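Local coordinates for ABC transporter ATP-binding protein (Leptospira interrogans serovar Copenhageni, PDB 4HZI), which probably binds and hydrolyses ATP as the ATPase subunit of an orphan ABC transporter involved in manganese utilization and tolerance, at residues Tyr229-Arg233 and Pro234-Pro238; Thr173-Ser176 and Gly177-Lys180. One frame throughout, in Å; residues are numbered along the deposited sequence.

Interaction 1: residues Tyr229-Arg233 and Pro234-Pro238; sequences YITHR and PEEIP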
loop_
_atom_site.group_PDB
_atom_site.type_symbol
_atom_site.label_atom_id
_atom_site.label_comp_id
_atom_site.label_asym_id
_atom_site.label_seq_id
_atom_site.Cartn_x
_atom_site.Cartn_y
_atom_site.Cartn_z
ATOM N N TYR A 229 -9.841 -9.363 -10.008
ATOM C CA TYR A 229 -8.688 -8.749 -9.365
ATOM C C TYR A 229 -9.140 -7.433 -8.773
ATOM O O TYR A 229 -9.621 -6.533 -9.482
ATOM C CB TYR A 229 -7.621 -8.512 -10.414
ATOM C CG TYR A 229 -6.236 -8.128 -9.941
ATOM C CD1 TYR A 229 -5.918 -6.800 -9.623
ATOM C CD2 TYR A 229 -5.214 -9.077 -9.845
ATOM C CE1 TYR A 229 -4.634 -6.453 -9.222
ATOM C CE2 TYR A 229 -3.933 -8.721 -9.451
ATOM C CZ TYR A 229 -3.658 -7.427 -9.107
ATOM O OH TYR A 229 -2.391 -7.087 -8.714
ATOM N N ILE A 230 -8.961 -7.293 -7.474
ATOM C CA ILE A 230 -9.426 -6.098 -6.763
ATOM C C ILE A 230 -8.261 -5.246 -6.305
ATOM O O ILE A 230 -7.364 -5.715 -5.608
ATOM C CB ILE A 230 -10.256 -6.542 -5.547
ATOM C CG1 ILE A 230 -11.463 -7.383 -6.054
ATOM C CG2 ILE A 230 -10.791 -5.332 -4.753
ATOM C CD1 ILE A 230 -11.529 -8.666 -5.390
ATOM N N THR A 231 -8.298 -3.966 -6.671
ATOM C CA THR A 231 -7.231 -3.039 -6.372
ATOM C C THR A 231 -7.719 -1.599 -6.295
ATOM O O THR A 231 -8.791 -1.241 -6.818
ATOM C CB THR A 231 -6.074 -3.153 -7.410
ATOM O OG1 THR A 231 -4.980 -2.343 -7.006
ATOM C CG2 THR A 231 -6.526 -2.738 -8.765
ATOM N N HIS A 232 -6.904 -0.785 -5.631
ATOM C CA HIS A 232 -7.023 0.671 -5.701
ATOM C C HIS A 232 -5.857 1.305 -6.423
ATOM O O HIS A 232 -5.794 2.516 -6.526
ATOM C CB HIS A 232 -7.244 1.318 -4.339
ATOM C CG HIS A 232 -6.064 1.252 -3.424
ATOM N ND1 HIS A 232 -5.849 0.169 -2.609
ATOM C CD2 HIS A 232 -5.089 2.148 -3.129
ATOM C CE1 HIS A 232 -4.768 0.374 -1.875
ATOM N NE2 HIS A 232 -4.276 1.555 -2.181
ATOM N N ARG A 233 -4.966 0.497 -7.006
ATOM C CA ARG A 233 -3.777 1.034 -7.662
ATOM C C ARG A 233 -3.626 0.525 -9.082
ATOM O O ARG A 233 -3.223 -0.622 -9.268
ATOM C CB ARG A 233 -2.518 0.622 -6.898
ATOM C CG ARG A 233 -2.368 1.309 -5.557
ATOM C CD ARG A 233 -0.956 1.028 -5.027
ATOM N NE ARG A 233 -0.937 1.302 -3.607
ATOM C CZ ARG A 233 -0.500 2.425 -3.041
ATOM N NH1 ARG A 233 0.044 3.421 -3.758
ATOM N NH2 ARG A 233 -0.593 2.538 -1.721
ATOM N N PRO A 234 -3.871 1.386 -10.079
ATOM C CA PRO A 234 -3.829 0.938 -11.466
ATOM C C PRO A 234 -2.525 0.280 -11.866
ATOM O O PRO A 234 -2.550 -0.667 -12.679
ATOM C CB PRO A 234 -4.052 2.234 -12.240
ATOM C CG PRO A 234 -4.965 2.979 -11.373
ATOM C CD PRO A 234 -4.437 2.748 -9.994
ATOM N N GLU A 235 -1.422 0.670 -11.246
ATOM C CA GLU A 235 -0.114 0.096 -11.613
ATOM C C GLU A 235 0.079 -1.362 -11.239
ATOM O O GLU A 235 1.002 -1.991 -11.731
ATOM C CB GLU A 235 1.073 0.933 -11.066
ATOM C CG GLU A 235 1.171 0.987 -9.554
ATOM C CD GLU A 235 0.276 2.079 -8.916
ATOM O OE1 GLU A 235 -0.749 2.576 -9.503
ATOM O OE2 GLU A 235 0.639 2.468 -7.808
ATOM N N GLU A 236 -0.806 -1.904 -10.405
ATOM C CA GLU A 236 -0.774 -3.284 -9.959
ATOM C C GLU A 236 -1.475 -4.253 -10.893
ATOM O O GLU A 236 -1.600 -5.436 -10.545
ATOM C CB GLU A 236 -1.481 -3.393 -8.601
ATOM C CG GLU A 236 -0.682 -2.809 -7.460
ATOM C CD GLU A 236 -1.416 -2.811 -6.129
ATOM O OE1 GLU A 236 -2.571 -3.323 -6.014
ATOM O OE2 GLU A 236 -0.787 -2.332 -5.186
ATOM N N ILE A 237 -2.021 -3.760 -12.009
ATOM C CA ILE A 237 -2.913 -4.578 -12.851
ATOM C C ILE A 237 -2.118 -5.216 -13.981
ATOM O O ILE A 237 -1.669 -4.519 -14.863
ATOM C CB ILE A 237 -4.033 -3.723 -13.491
ATOM C CG1 ILE A 237 -4.900 -3.104 -12.387
ATOM C CG2 ILE A 237 -4.893 -4.590 -14.370
ATOM C CD1 ILE A 237 -5.834 -2.024 -12.838
ATOM N N PRO A 238 -2.030 -6.547 -14.012
ATOM C CA PRO A 238 -1.304 -7.176 -15.121
ATOM C C PRO A 238 -1.979 -6.998 -16.471
ATOM O O PRO A 238 -3.204 -6.809 -16.572
ATOM C CB PRO A 238 -1.333 -8.667 -14.785
ATOM C CG PRO A 238 -1.901 -8.815 -13.463
ATOM C CD PRO A 238 -2.478 -7.505 -13.000
#
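Tyr229 spans a tight turn to meet Glu236 and Pro238, just where strand 227-231 gives way to a short 3-10 turn. With His232 immediately past the strand, the arrangement fits the H-loop, or switch region, of ABC ATPases. The phenol group reaches the backbone of the turn: Tyr229 OH donates a weak hydrogen bond to Glu236 O at 2.6 Å. Over one face of the ring lies Pro238, its CD 4.3 Å from the Tyr229 ring centroid, a CH-pi contact displaced toward the rim; Tyr241 also meets this ring.

Two residues on, Thr231 has OG1 anti to its own nitrogen (chi1 -173°), a setting that brings the hydroxyl between the amide of Arg233 and the carboxylate of Glu236. There it works twice. As acceptor it takes the amide of Arg233, with Arg233 N to Thr231 OG1 at 2.8 Å, closing an ST turn. As donor it binds Glu236, Thr231 OG1 to Glu236 OE1 being 2.8 Å. The hydroxyl meets that oxygen from 47° above the carboxylate plane, and the paired roles fix its rotation. The methyl branch packs instead on Ile237, Thr231 CG2 to Ile237 CG1 measuring 4.0 Å.

The first side-chain bond of His232 points away from the 3-10 turn; its ND1 is hydrogen-bonded to Glu199 OE2, and its side chain touches Asn69 of the apparent Walker A loop. Arg233 runs obliquely past Glu236, with Arg233 CD 3.4 Å from Glu236 OE2. The charge pairing is loose, a long salt bridge of 4.0 Å from Arg233 NE to Glu236 OE2; Glu235 OE2 lies at the guanidinium edge, and Arg233 of the second subunit brings a like charge near. Glu236 N donates to Arg233 O over 3.0 Å at an N-H...O angle of 165°.

Interaction 2: residues Thr173-Ser176 and Gly177-Lys180; sequences TLSS and GEKK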
loop_
_atom_site.group_PDB
_atom_site.type_symbol
_atom_site.label_atom_id
_atom_site.label_comp_id
_atom_site.label_asym_id
_atom_site.label_seq_id
_atom_site.Cartn_x
_atom_site.Cartn_y
_atom_site.Cartn_z
ATOM N N THR A 173 9.788 -18.097 5.811
ATOM C CA THR A 173 11.100 -17.732 5.309
ATOM C C THR A 173 11.076 -17.300 3.858
ATOM O O THR A 173 12.111 -16.929 3.302
ATOM C CB THR A 173 12.113 -18.876 5.506
ATOM O OG1 THR A 173 11.802 -19.967 4.622
ATOM C CG2 THR A 173 12.083 -19.340 6.954
ATOM N N LEU A 174 9.907 -17.339 3.217
ATOM C CA LEU A 174 9.823 -16.888 1.839
ATOM C C LEU A 174 9.926 -15.359 1.749
ATOM O O LEU A 174 9.526 -14.649 2.692
ATOM C CB LEU A 174 8.493 -17.339 1.228
ATOM C CG LEU A 174 8.231 -18.851 1.159
ATOM C CD1 LEU A 174 6.805 -19.068 0.682
ATOM C CD2 LEU A 174 9.205 -19.553 0.239
ATOM N N SER A 175 10.428 -14.881 0.612
ATOM C CA SER A 175 10.368 -13.460 0.257
ATOM C C SER A 175 8.878 -13.016 0.172
ATOM O O SER A 175 7.962 -13.847 0.051
ATOM C CB SER A 175 11.104 -13.216 -1.057
ATOM O OG SER A 175 10.278 -13.531 -2.186
ATOM N N SER A 176 8.629 -11.722 0.259
ATOM C CA SER A 176 7.281 -11.241 0.379
ATOM C C SER A 176 6.510 -11.573 -0.904
ATOM O O SER A 176 5.372 -11.957 -0.808
ATOM C CB SER A 176 7.262 -9.729 0.656
ATOM O OG SER A 176 7.903 -9.073 -0.415
ATOM N N GLY A 177 7.162 -11.490 -2.067
ATOM C CA GLY A 177 6.482 -11.804 -3.368
ATOM C C GLY A 177 6.190 -13.303 -3.520
ATOM O O GLY A 177 5.131 -13.721 -4.009
ATOM N N GLU A 178 7.136 -14.106 -3.054
ATOM C CA GLU A 178 6.980 -15.562 -2.993
ATOM C C GLU A 178 5.846 -16.018 -2.105
ATOM O O GLU A 178 5.180 -16.977 -2.459
ATOM C CB GLU A 178 8.285 -16.210 -2.501
ATOM C CG GLU A 178 9.388 -16.086 -3.509
ATOM C CD GLU A 178 10.754 -16.572 -3.028
ATOM O OE1 GLU A 178 11.007 -16.663 -1.808
ATOM O OE2 GLU A 178 11.586 -16.827 -3.917
ATOM N N LYS A 179 5.613 -15.374 -0.958
ATOM C CA LYS A 179 4.457 -15.738 -0.134
ATOM C C LYS A 179 3.172 -15.616 -0.933
ATOM O O LYS A 179 2.285 -16.458 -0.804
ATOM C CB LYS A 179 4.375 -14.875 1.097
ATOM C CG LYS A 179 5.453 -15.225 2.099
ATOM C CD LYS A 179 5.398 -14.318 3.304
ATOM C CE LYS A 179 6.639 -14.536 4.148
ATOM N NZ LYS A 179 6.484 -13.803 5.402
ATOM N N LYS A 180 3.066 -14.553 -1.738
ATOM C CA LYS A 180 1.851 -14.341 -2.521
ATOM C C LYS A 180 1.688 -15.427 -3.584
ATOM O O LYS A 180 0.576 -15.863 -3.829
ATOM C CB LYS A 180 1.791 -12.937 -3.139
ATOM C CG LYS A 180 1.818 -11.779 -2.143
ATOM C CD LYS A 180 0.718 -11.856 -1.123
ATOM C CE LYS A 180 0.793 -10.714 -0.114
ATOM N NZ LYS A 180 -0.085 -9.596 -0.490
HETATM O O HOH W 1 9.529 -11.443 -3.557
#
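The extended side chain of Glu178 reaches back to Ser175 so that each residue's side chain binds the other's backbone amide. Its carboxylate accepts Ser175 N at Glu178 OE1, 3.1 Å away. The amide arrives on the anti side of that oxygen, 30° out of the carboxylate plane. In return Glu178 N donates a weak bond of 3.3 Å to Ser175 OG, whose torsion (chi1 82°) sets the hydroxyl over the start of helix 176-188. Packing is tight here, Glu178 CG standing 3.0 Å from Ser175 OG. A water sits 2.6 Å from Ser175 OG and accepts weakly from Gly177 N.

This reciprocal pair is a capping box with Ser175 as N-cap, and the run Leu-Ser-Ser-Gly-Glu that carries it corresponds to the LSGGQ signature motif of ABC ATPases, which in relatives contacts the nucleotide held by the partner subunit. Lys179 makes the first regular helical bond, Lys179 N to Ser175 O at 3.0 Å, almost straight on to the carbonyl (C=O...N angle 163°). Its extended side chain then runs back along the incoming loop: Lys179 CG lies 3.8 Å from Leu174 CB, and Lys179 CE closes to 3.2 Å from Leu174 O. Ser176 meets Lys179 through its backbone, with Ser176 O 3.6 Å from Lys179 CB, while its side chain packs on Ala208 and Leu204.

From the N terminus, interaction 2 comes first, closing the short turn by which the loop after helix 148-160 enters helix 176-188. Interaction 1 opens only after strand 194-198 and helix 206-222, and closes the turn leaving strand 227-231. The two are in series, neither nested nor crossing; their centres lie 19 Å apart, their nearest atoms about 9 Å. Helix 206-222 lies against both: Asp211 and Ala208 touch residues 173-180, whereas Arg209 and Leu213 touch residues 229-238. Pro200 is a second shared neighbour, receiving Lys180 of interaction 2 at its carbonyl and Tyr229 of interaction 1 by packing, which links helix 176-188 to the mixed sheet.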